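Local atomic coordinates of rhamnonate dehydratase (Gibberella zeae PH-1, PDB entry 3FXG), a protein that probably catalyses the magnesium-dependent dehydration of L-rhamnonate, as a member of the enolase superfamily. Residues R107-L112 / A139-L144; W246-L251 / T273-Y278. All coordinates share one frame; numbering follows the deposited sequence.

Contact 1: residues R107-L112 / A139-L144; sequences RNTNLL and ALWDLL
Thr109 sets its methyl beside Leu144 CD1, both over one face of Trp141 toward the rim, in the tight apolar part of an interface that buries 268 Å² over both segments. CG2 of Thr109 lies 3.9 Å from Leu144 CD1 and 4.0 Å from Trp141 CE2, coming at the indole obliquely. The threonine torsion accounts for this: CG2 is anti to the carbonyl carbon, while OG1 takes the crowded position between N and C (chi1 50°) and comes no nearer than 4.1 Å to Trp141 CZ2. Closer contacts lie to each end. Leu112 CD1 meets Leu140 CD1 methyl to methyl at 3.7 Å, and Arg107 CG touches Leu144 CD2 at 3.6 Å, the two side chains at about a right angle, so the arginine contributes its aliphatic base although its CB is directed away. These contacts set the first turn of helix 109-119 against the second half of helix 128-148, within the N-terminal capping domain that accompanies the barrel across the enolase superfamily, here of the mandelate racemase/muconate lactonizing type. In contrast to this cluster, Asn108, Asn110 and the partly exposed Leu111 make no contact with 139-144; their side is taken up by a second subunit, with Leu111 also against Trp49 of a third. Asn108, at the N-cap position, makes no side-chain capping bond; its OD1 instead accepts from Ala159 N of the second subunit. Arg107 bends at chi3 (-58°), and its guanidinium forms salt bridges with Asp105 and with Glu150 of the second subunit. Trp141 NE1 is hydrogen-bonded to Thr306 OG1 of helix 305-316.

Contact 2: residues W246-L251 / T273-Y278; sequences WWEECL and TGEHEY. With MG (magnesium ion), chain I.
Glu249 OE1 is gripped by two donors: His276 ND1 at 2.5 Å, and water 1, which donates to Glu249 OE1 over 2.8 Å. The imidazole bond is very short and nearly straight (168°), uses the syn lone pair of OE1, and lies close to the ring plane; carboxylate and ring are almost coplanar, 14° apart. Water 1 is itself fixed by accepting from His276 N at 2.9 Å and, weakly, from Gly274 N, so the same oxygen is tied to both the side chain and the backbone of the type I turn 274-277. The other oxygen serves the metal site as a second-shell group: Glu249 OE2 accepts from water 2 at 2.7 Å, and that water binds the magnesium ion. Glu248 OE2 and Glu275 OE2 each bind magnesium directly at 2.2 Å, their carboxylate planes steeply inclined to one another, and Asp222 completes the acidic triad. Such a triad at the C-terminal ends of consecutive parallel strands, here 219-222, 246-248 and just beyond 270-273, is the metal site of the enolase-type barrel. For Glu275, CG lies between the backbone N and carbonyl carbon (chi1 66°), from where an extended chain carries OE2 to the ion. Its carboxylate also stands close to that of Glu249; the like charges would be expected to repel, and the nearby cation probably offsets this. Glu248 OE1, turned from the metal, accepts from Trp246 NE1 at 3.1 Å through its anti lone pair and forms a salt bridge with Lys185. Nearer the backbone, Thr273 OG1 touches Glu249 CG, and water 3 joins that hydroxyl to Leu251 O.

How the contacts relate
Contact 1 closes before contact 2 opens along the chain, and the two lie on opposite sides of the chain's centre, with centres 28 Å apart and nearest atoms about 15 Å apart. They belong to different domains: contact 1 pairs helices 109-119 and 128-148 of the capping domain, whereas contact 2 joins the end of barrel strand 246-248 and its following loop to the loop after strand 270-273. The connection between those helices nevertheless reaches the loop segment 273-278: Lys126 forms a salt bridge with Glu277, and Arg125 of the third subunit donates to His276 O. The helix pair thus flanks a connection that meets this barrel loop both within the chain and between subunits.

Contact 1: residues R107-L112 / A139-L144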
ATOM      1  N   ARG A 107      22.860 -21.096  32.932  1.00 12.80           N
ATOM      2  CA  ARG A 107      22.268 -21.677  31.732  1.00 12.64           C
ATOM      3  C   ARG A 107      20.981 -20.955  31.351  1.00 12.48           C
ATOM      4  O   ARG A 107      20.454 -21.149  30.250  1.00 13.37           O
ATOM      5  CB  ARG A 107      21.992 -23.169  31.942  1.00 12.63           C
ATOM      6  CG  ARG A 107      23.260 -24.014  32.049  1.00 12.52           C
ATOM      7  CD  ARG A 107      22.935 -25.448  32.435  1.00 11.39           C
ATOM      8  NE  ARG A 107      22.207 -25.500  33.700  1.00 11.02           N
ATOM      9  CZ  ARG A 107      21.773 -26.619  34.272  1.00 11.72           C
ATOM     10  NH1 ARG A 107      21.991 -27.791  33.694  1.00 11.82           N
ATOM     11  NH2 ARG A 107      21.122 -26.563  35.426  1.00 13.46           N
ATOM     12  N   ASN A 108      20.482 -20.118  32.259  1.00 12.05           N
ATOM     13  CA  ASN A 108      19.254 -19.361  32.011  1.00 11.74           C
ATOM     14  C   ASN A 108      19.560 -18.099  31.215  1.00 11.81           C
ATOM     15  O   ASN A 108      19.218 -16.990  31.627  1.00 11.41           O
ATOM     16  CB  ASN A 108      18.576 -18.989  33.335  1.00 11.58           C
ATOM     17  CG  ASN A 108      17.990 -20.195  34.049  1.00 10.52           C
ATOM     18  OD1 ASN A 108      17.798 -21.248  33.448  1.00 11.60           O
ATOM     19  ND2 ASN A 108      17.687 -20.039  35.331  1.00 11.56           N
ATOM     20  N   THR A 109      20.206 -18.275  30.068  1.00 12.08           N
ATOM     21  CA  THR A 109      20.575 -17.147  29.224  1.00 12.83           C
ATOM     22  C   THR A 109      19.378 -16.333  28.752  1.00 12.30           C
ATOM     23  O   THR A 109      19.426 -15.100  28.744  1.00  9.01           O
ATOM     24  CB  THR A 109      21.384 -17.621  28.004  1.00 13.09           C
ATOM     25  OG1 THR A 109      20.703 -18.704  27.359  1.00 15.30           O
ATOM     26  CG2 THR A 109      22.754 -18.088  28.445  1.00 15.81           C
ATOM     27  N   ASN A 110      18.303 -17.013  28.361  1.00 11.68           N
ATOM     28  CA  ASN A 110      17.112 -16.307  27.900  1.00 13.19           C
ATOM     29  C   ASN A 110      16.484 -15.459  29.003  1.00 14.32           C
ATOM     30  O   ASN A 110      16.132 -14.301  28.778  1.00 16.59           O
ATOM     31  CB  ASN A 110      16.079 -17.293  27.340  1.00 10.93           C
ATOM     32  CG  ASN A 110      16.452 -17.804  25.956  1.00 11.78           C
ATOM     33  OD1 ASN A 110      17.349 -17.261  25.307  1.00 13.98           O
ATOM     34  ND2 ASN A 110      15.757 -18.834  25.493  1.00 10.35           N
ATOM     35  N   LEU A 111      16.343 -16.031  30.195  1.00 12.30           N
ATOM     36  CA  LEU A 111      15.763 -15.296  31.314  1.00 12.01           C
ATOM     37  C   LEU A 111      16.615 -14.088  31.699  1.00 11.72           C
ATOM     38  O   LEU A 111      16.112 -12.970  31.835  1.00 10.76           O
ATOM     39  CB  LEU A 111      15.617 -16.206  32.538  1.00 11.23           C
ATOM     40  CG  LEU A 111      15.209 -15.485  33.826  1.00 11.60           C
ATOM     41  CD1 LEU A 111      13.772 -14.997  33.700  1.00 13.57           C
ATOM     42  CD2 LEU A 111      15.352 -16.422  35.019  1.00 13.86           C
ATOM     43  N   LEU A 112      17.911 -14.313  31.871  1.00 10.83           N
ATOM     44  CA  LEU A 112      18.803 -13.232  32.267  1.00 11.44           C
ATOM     45  C   LEU A 112      18.836 -12.077  31.268  1.00 11.33           C
ATOM     46  O   LEU A 112      18.897 -10.914  31.668  1.00 11.11           O
ATOM     47  CB  LEU A 112      20.211 -13.779  32.512  1.00 12.08           C
ATOM     48  CG  LEU A 112      20.284 -14.794  33.661  1.00 12.67           C
ATOM     49  CD1 LEU A 112      21.705 -15.321  33.790  1.00 14.26           C
ATOM     50  CD2 LEU A 112      19.836 -14.144  34.966  1.00 13.92           C
ATOM     51  N   ALA A 139      30.163 -13.179  28.689  1.00 11.73           N
ATOM     52  CA  ALA A 139      30.892 -13.773  29.808  1.00 12.25           C
ATOM     53  C   ALA A 139      30.133 -15.008  30.286  1.00 10.68           C
ATOM     54  O   ALA A 139      30.735 -15.995  30.703  1.00 11.77           O
ATOM     55  CB  ALA A 139      31.039 -12.763  30.949  1.00 11.97           C
ATOM     56  N   LEU A 140      28.807 -14.951  30.221  1.00 10.55           N
ATOM     57  CA  LEU A 140      27.986 -16.081  30.627  1.00 11.37           C
ATOM     58  C   LEU A 140      28.242 -17.252  29.686  1.00 11.68           C
ATOM     59  O   LEU A 140      28.407 -18.388  30.133  1.00 12.71           O
ATOM     60  CB  LEU A 140      26.497 -15.709  30.604  1.00 12.65           C
ATOM     61  CG  LEU A 140      25.968 -14.883  31.779  1.00 14.52           C
ATOM     62  CD1 LEU A 140      24.521 -14.486  31.513  1.00 14.40           C
ATOM     63  CD2 LEU A 140      26.068 -15.697  33.071  1.00 13.45           C
ATOM     64  N   TRP A 141      28.286 -16.979  28.383  1.00 10.84           N
ATOM     65  CA  TRP A 141      28.534 -18.043  27.418  1.00 11.87           C
ATOM     66  C   TRP A 141      29.930 -18.628  27.584  1.00 11.03           C
ATOM     67  O   TRP A 141      30.112 -19.836  27.453  1.00 11.47           O
ATOM     68  CB  TRP A 141      28.332 -17.540  25.986  1.00 13.23           C
ATOM     69  CG  TRP A 141      26.878 -17.523  25.590  1.00 12.51           C
ATOM     70  CD1 TRP A 141      26.044 -16.441  25.552  1.00 15.17           C
ATOM     71  CD2 TRP A 141      26.087 -18.654  25.211  1.00 13.51           C
ATOM     72  NE1 TRP A 141      24.779 -16.829  25.169  1.00 13.43           N
ATOM     73  CE2 TRP A 141      24.778 -18.182  24.954  1.00 13.36           C
ATOM     74  CE3 TRP A 141      26.355 -20.021  25.064  1.00 13.61           C
ATOM     75  CZ2 TRP A 141      23.742 -19.031  24.556  1.00 13.61           C
ATOM     76  CZ3 TRP A 141      25.324 -20.867  24.668  1.00 16.45           C
ATOM     77  CH2 TRP A 141      24.031 -20.365  24.419  1.00 15.56           C
ATOM     78  N   ASP A 142      30.908 -17.775  27.880  1.00 10.58           N
ATOM     79  CA  ASP A 142      32.280 -18.235  28.086  1.00 11.90           C
ATOM     80  C   ASP A 142      32.276 -19.196  29.276  1.00 11.52           C
ATOM     81  O   ASP A 142      32.906 -20.252  29.239  1.00 12.07           O
ATOM     82  CB  ASP A 142      33.202 -17.038  28.370  1.00 11.10           C
ATOM     83  CG  ASP A 142      34.679 -17.425  28.415  1.00 14.42           C
ATOM     84  OD1 ASP A 142      35.180 -18.022  27.436  1.00 12.94           O
ATOM     85  OD2 ASP A 142      35.344 -17.119  29.430  1.00 12.47           O
ATOM     86  N   LEU A 143      31.552 -18.822  30.327  1.00 11.30           N
ATOM     87  CA  LEU A 143      31.441 -19.643  31.528  1.00 12.12           C
ATOM     88  C   LEU A 143      30.782 -20.988  31.221  1.00 12.58           C
ATOM     89  O   LEU A 143      31.240 -22.036  31.683  1.00 13.32           O
ATOM     90  CB  LEU A 143      30.626 -18.900  32.593  1.00 11.84           C
ATOM     91  CG  LEU A 143      30.213 -19.679  33.845  1.00 11.79           C
ATOM     92  CD1 LEU A 143      31.453 -20.132  34.606  1.00 13.38           C
ATOM     93  CD2 LEU A 143      29.335 -18.795  34.723  1.00 12.47           C
ATOM     94  N   LEU A 144      29.703 -20.960  30.443  1.00 12.46           N
ATOM     95  CA  LEU A 144      29.000 -22.187  30.088  1.00 12.63           C
ATOM     96  C   LEU A 144      29.911 -23.142  29.325  1.00 12.80           C
ATOM     97  O   LEU A 144      29.910 -24.349  29.574  1.00 13.31           O
ATOM     98  CB  LEU A 144      27.755 -21.872  29.248  1.00 13.27           C
ATOM     99  CG  LEU A 144      26.617 -21.149  29.977  1.00 14.73           C
ATOM    100  CD1 LEU A 144      25.487 -20.853  28.998  1.00 14.44           C
ATOM    101  CD2 LEU A 144      26.111 -22.014  31.132  1.00 14.54           C
TER

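Contact 2: residues W246-L251 / T273-Y278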
ATOM      1  N   TRP A 246      29.673  -3.925  -2.334  1.00 11.40           N
ATOM      2  CA  TRP A 246      28.585  -3.395  -1.525  1.00 11.67           C
ATOM      3  C   TRP A 246      28.989  -2.114  -0.816  1.00 11.84           C
ATOM      4  O   TRP A 246      30.175  -1.858  -0.588  1.00 10.54           O
ATOM      5  CB  TRP A 246      28.061  -4.435  -0.515  1.00 10.01           C
ATOM      6  CG  TRP A 246      28.859  -4.621   0.760  1.00 12.50           C
ATOM      7  CD1 TRP A 246      29.095  -3.686   1.733  1.00 11.61           C
ATOM      8  CD2 TRP A 246      29.447  -5.842   1.230  1.00 11.94           C
ATOM      9  NE1 TRP A 246      29.788  -4.254   2.778  1.00 14.01           N
ATOM     10  CE2 TRP A 246      30.016  -5.575   2.495  1.00 12.30           C
ATOM     11  CE3 TRP A 246      29.544  -7.139   0.704  1.00 13.24           C
ATOM     12  CZ2 TRP A 246      30.676  -6.560   3.245  1.00 13.15           C
ATOM     13  CZ3 TRP A 246      30.201  -8.120   1.450  1.00 13.14           C
ATOM     14  CH2 TRP A 246      30.757  -7.821   2.707  1.00 13.70           C
ATOM     15  N   TRP A 247      27.984  -1.307  -0.489  1.00  9.79           N
ATOM     16  CA  TRP A 247      28.179  -0.039   0.199  1.00 10.77           C
ATOM     17  C   TRP A 247      27.656  -0.214   1.617  1.00 12.29           C
ATOM     18  O   TRP A 247      26.481  -0.539   1.818  1.00 12.69           O
ATOM     19  CB  TRP A 247      27.421   1.066  -0.534  1.00 11.50           C
ATOM     20  CG  TRP A 247      27.957   1.309  -1.913  1.00 12.04           C
ATOM     21  CD1 TRP A 247      27.681   0.593  -3.042  1.00 12.12           C
ATOM     22  CD2 TRP A 247      28.894   2.321  -2.298  1.00 13.31           C
ATOM     23  NE1 TRP A 247      28.389   1.098  -4.108  1.00 15.01           N
ATOM     24  CE2 TRP A 247      29.141   2.160  -3.678  1.00 14.21           C
ATOM     25  CE3 TRP A 247      29.549   3.351  -1.608  1.00 16.44           C
ATOM     26  CZ2 TRP A 247      30.017   2.991  -4.385  1.00 17.67           C
ATOM     27  CZ3 TRP A 247      30.422   4.180  -2.314  1.00 17.09           C
ATOM     28  CH2 TRP A 247      30.645   3.992  -3.687  1.00 15.96           C
ATOM     29  N   GLU A 248      28.535   0.013   2.589  1.00 12.14           N
ATOM     30  CA  GLU A 248      28.213  -0.186   3.999  1.00 12.89           C
ATOM     31  C   GLU A 248      27.900   1.045   4.847  1.00 12.80           C
ATOM     32  O   GLU A 248      28.601   2.057   4.795  1.00 12.09           O
ATOM     33  CB  GLU A 248      29.353  -0.973   4.649  1.00 12.71           C
ATOM     34  CG  GLU A 248      29.086  -1.423   6.072  1.00 15.86           C
ATOM     35  CD  GLU A 248      30.088  -2.464   6.535  1.00 15.64           C
ATOM     36  OE1 GLU A 248      30.418  -3.364   5.733  1.00 14.72           O
ATOM     37  OE2 GLU A 248      30.537  -2.390   7.697  1.00 16.80           O
ATOM     38  N   GLU A 249      26.844   0.920   5.648  1.00 13.31           N
ATOM     39  CA  GLU A 249      26.378   1.968   6.554  1.00 12.56           C
ATOM     40  C   GLU A 249      26.413   3.369   5.952  1.00 11.78           C
ATOM     41  O   GLU A 249      26.980   4.293   6.537  1.00 13.39           O
ATOM     42  CB  GLU A 249      27.191   1.937   7.858  1.00 14.01           C
ATOM     43  CG  GLU A 249      26.367   2.345   9.081  1.00 17.07           C
ATOM     44  CD  GLU A 249      27.120   2.232  10.402  1.00 20.90           C
ATOM     45  OE1 GLU A 249      26.458   2.321  11.459  1.00 20.14           O
ATOM     46  OE2 GLU A 249      28.362   2.065  10.391  1.00 21.36           O
ATOM     47  N   CYS A 250      25.799   3.523   4.783  1.00 11.62           N
ATOM     48  CA  CYS A 250      25.751   4.813   4.104  1.00 11.34           C
ATOM     49  C   CYS A 250      24.968   5.850   4.893  1.00 12.23           C
ATOM     50  O   CYS A 250      25.330   7.025   4.914  1.00 11.37           O
ATOM     51  CB  CYS A 250      25.100   4.672   2.730  1.00 11.90           C
ATOM     52  SG  CYS A 250      26.009   3.641   1.579  1.00 15.22           S
ATOM     53  N   LEU A 251      23.897   5.411   5.545  1.00 11.57           N
ATOM     54  CA  LEU A 251      23.048   6.319   6.305  1.00 11.22           C
ATOM     55  C   LEU A 251      23.197   6.228   7.816  1.00 12.32           C
ATOM     56  O   LEU A 251      23.771   5.278   8.354  1.00 12.98           O
ATOM     57  CB  LEU A 251      21.578   6.063   5.958  1.00 11.77           C
ATOM     58  CG  LEU A 251      21.201   6.051   4.473  1.00 11.64           C
ATOM     59  CD1 LEU A 251      19.709   5.739   4.331  1.00 10.39           C
ATOM     60  CD2 LEU A 251      21.531   7.394   3.846  1.00  8.28           C
ATOM     61  N   THR A 273      24.284  -2.596   6.552  1.00 11.53           N
ATOM     62  CA  THR A 273      24.315  -1.730   7.724  1.00 11.18           C
ATOM     63  C   THR A 273      23.971  -2.557   8.954  1.00 11.84           C
ATOM     64  O   THR A 273      23.723  -3.762   8.846  1.00 11.35           O
ATOM     65  CB  THR A 273      23.296  -0.570   7.604  1.00 12.82           C
ATOM     66  OG1 THR A 273      23.484   0.349   8.685  1.00 12.95           O
ATOM     67  CG2 THR A 273      21.862  -1.102   7.656  1.00 12.90           C
ATOM     68  N   GLY A 274      23.978  -1.917  10.120  1.00 11.67           N
ATOM     69  CA  GLY A 274      23.611  -2.622  11.334  1.00 11.51           C
ATOM     70  C   GLY A 274      24.566  -2.633  12.514  1.00 12.33           C
ATOM     71  O   GLY A 274      24.152  -2.981  13.615  1.00 12.05           O
ATOM     72  N   GLU A 275      25.829  -2.258  12.326  1.00 12.42           N
ATOM     73  CA  GLU A 275      26.747  -2.301  13.457  1.00 13.33           C
ATOM     74  C   GLU A 275      26.335  -1.361  14.584  1.00 12.78           C
ATOM     75  O   GLU A 275      26.731  -1.557  15.731  1.00 12.45           O
ATOM     76  CB  GLU A 275      28.189  -2.034  13.013  1.00 15.37           C
ATOM     77  CG  GLU A 275      28.490  -0.651  12.480  1.00 20.26           C
ATOM     78  CD  GLU A 275      29.866  -0.595  11.832  1.00 24.67           C
ATOM     79  OE1 GLU A 275      30.699   0.247  12.241  1.00 24.29           O
ATOM     80  OE2 GLU A 275      30.111  -1.407  10.909  1.00 25.51           O
ATOM     81  N   HIS A 276      25.522  -0.357  14.271  1.00 11.43           N
ATOM     82  CA  HIS A 276      25.061   0.556  15.306  1.00 13.01           C
ATOM     83  C   HIS A 276      23.563   0.439  15.581  1.00 11.44           C
ATOM     84  O   HIS A 276      22.905   1.416  15.933  1.00 12.30           O
ATOM     85  CB  HIS A 276      25.446   1.992  14.960  1.00 12.31           C
ATOM     86  CG  HIS A 276      26.926   2.207  14.898  1.00 15.05           C
ATOM     87  ND1 HIS A 276      27.624   2.238  13.710  1.00 15.54           N
ATOM     88  CD2 HIS A 276      27.848   2.339  15.881  1.00 15.44           C
ATOM     89  CE1 HIS A 276      28.914   2.381  13.964  1.00 17.28           C
ATOM     90  NE2 HIS A 276      29.076   2.444  15.273  1.00 17.49           N
ATOM     91  N   GLU A 277      23.035  -0.771  15.415  1.00 11.87           N
ATOM     92  CA  GLU A 277      21.628  -1.059  15.687  1.00 10.20           C
ATOM     93  C   GLU A 277      21.625  -2.059  16.853  1.00 11.23           C
ATOM     94  O   GLU A 277      22.600  -2.785  17.046  1.00 10.92           O
ATOM     95  CB  GLU A 277      20.950  -1.652  14.449  1.00 11.18           C
ATOM     96  CG  GLU A 277      19.444  -1.821  14.581  1.00 11.98           C
ATOM     97  CD  GLU A 277      18.766  -0.596  15.179  1.00 14.17           C
ATOM     98  OE1 GLU A 277      18.804  -0.435  16.420  1.00 12.79           O
ATOM     99  OE2 GLU A 277      18.207   0.212  14.407  1.00 14.53           O
ATOM    100  N   TYR A 278      20.539  -2.102  17.622  1.00 11.47           N
ATOM    101  CA  TYR A 278      20.473  -2.972  18.801  1.00 11.86           C
ATOM    102  C   TYR A 278      19.148  -3.707  18.999  1.00 11.91           C
ATOM    103  O   TYR A 278      18.095  -3.219  18.593  1.00 11.84           O
ATOM    104  CB  TYR A 278      20.737  -2.137  20.059  1.00 12.69           C
ATOM    105  CG  TYR A 278      21.856  -1.127  19.913  1.00 15.15           C
ATOM    106  CD1 TYR A 278      23.120  -1.371  20.448  1.00 14.12           C
ATOM    107  CD2 TYR A 278      21.656   0.064  19.214  1.00 14.70           C
ATOM    108  CE1 TYR A 278      24.158  -0.451  20.290  1.00 15.68           C
ATOM    109  CE2 TYR A 278      22.685   0.986  19.047  1.00 17.83           C
ATOM    110  CZ  TYR A 278      23.932   0.723  19.586  1.00 17.48           C
ATOM    111  OH  TYR A 278      24.945   1.637  19.415  1.00 20.27           O
TER
HETATM  112 MG    MG I 501      31.371  -0.907   9.143  1.00 20.55          MG
HETATM  113  O   HOH W   1      24.253   0.598  11.854  1.00 14.63           O
HETATM  114  O   HOH W   2      30.723   1.272   9.377  1.00 22.76           O
HETATM  115  O   HOH W   3      23.103   2.845   7.478  1.00 10.88           O
HETATM  116  O   HOH W   4      33.282  -2.397   9.678  1.00 18.76           O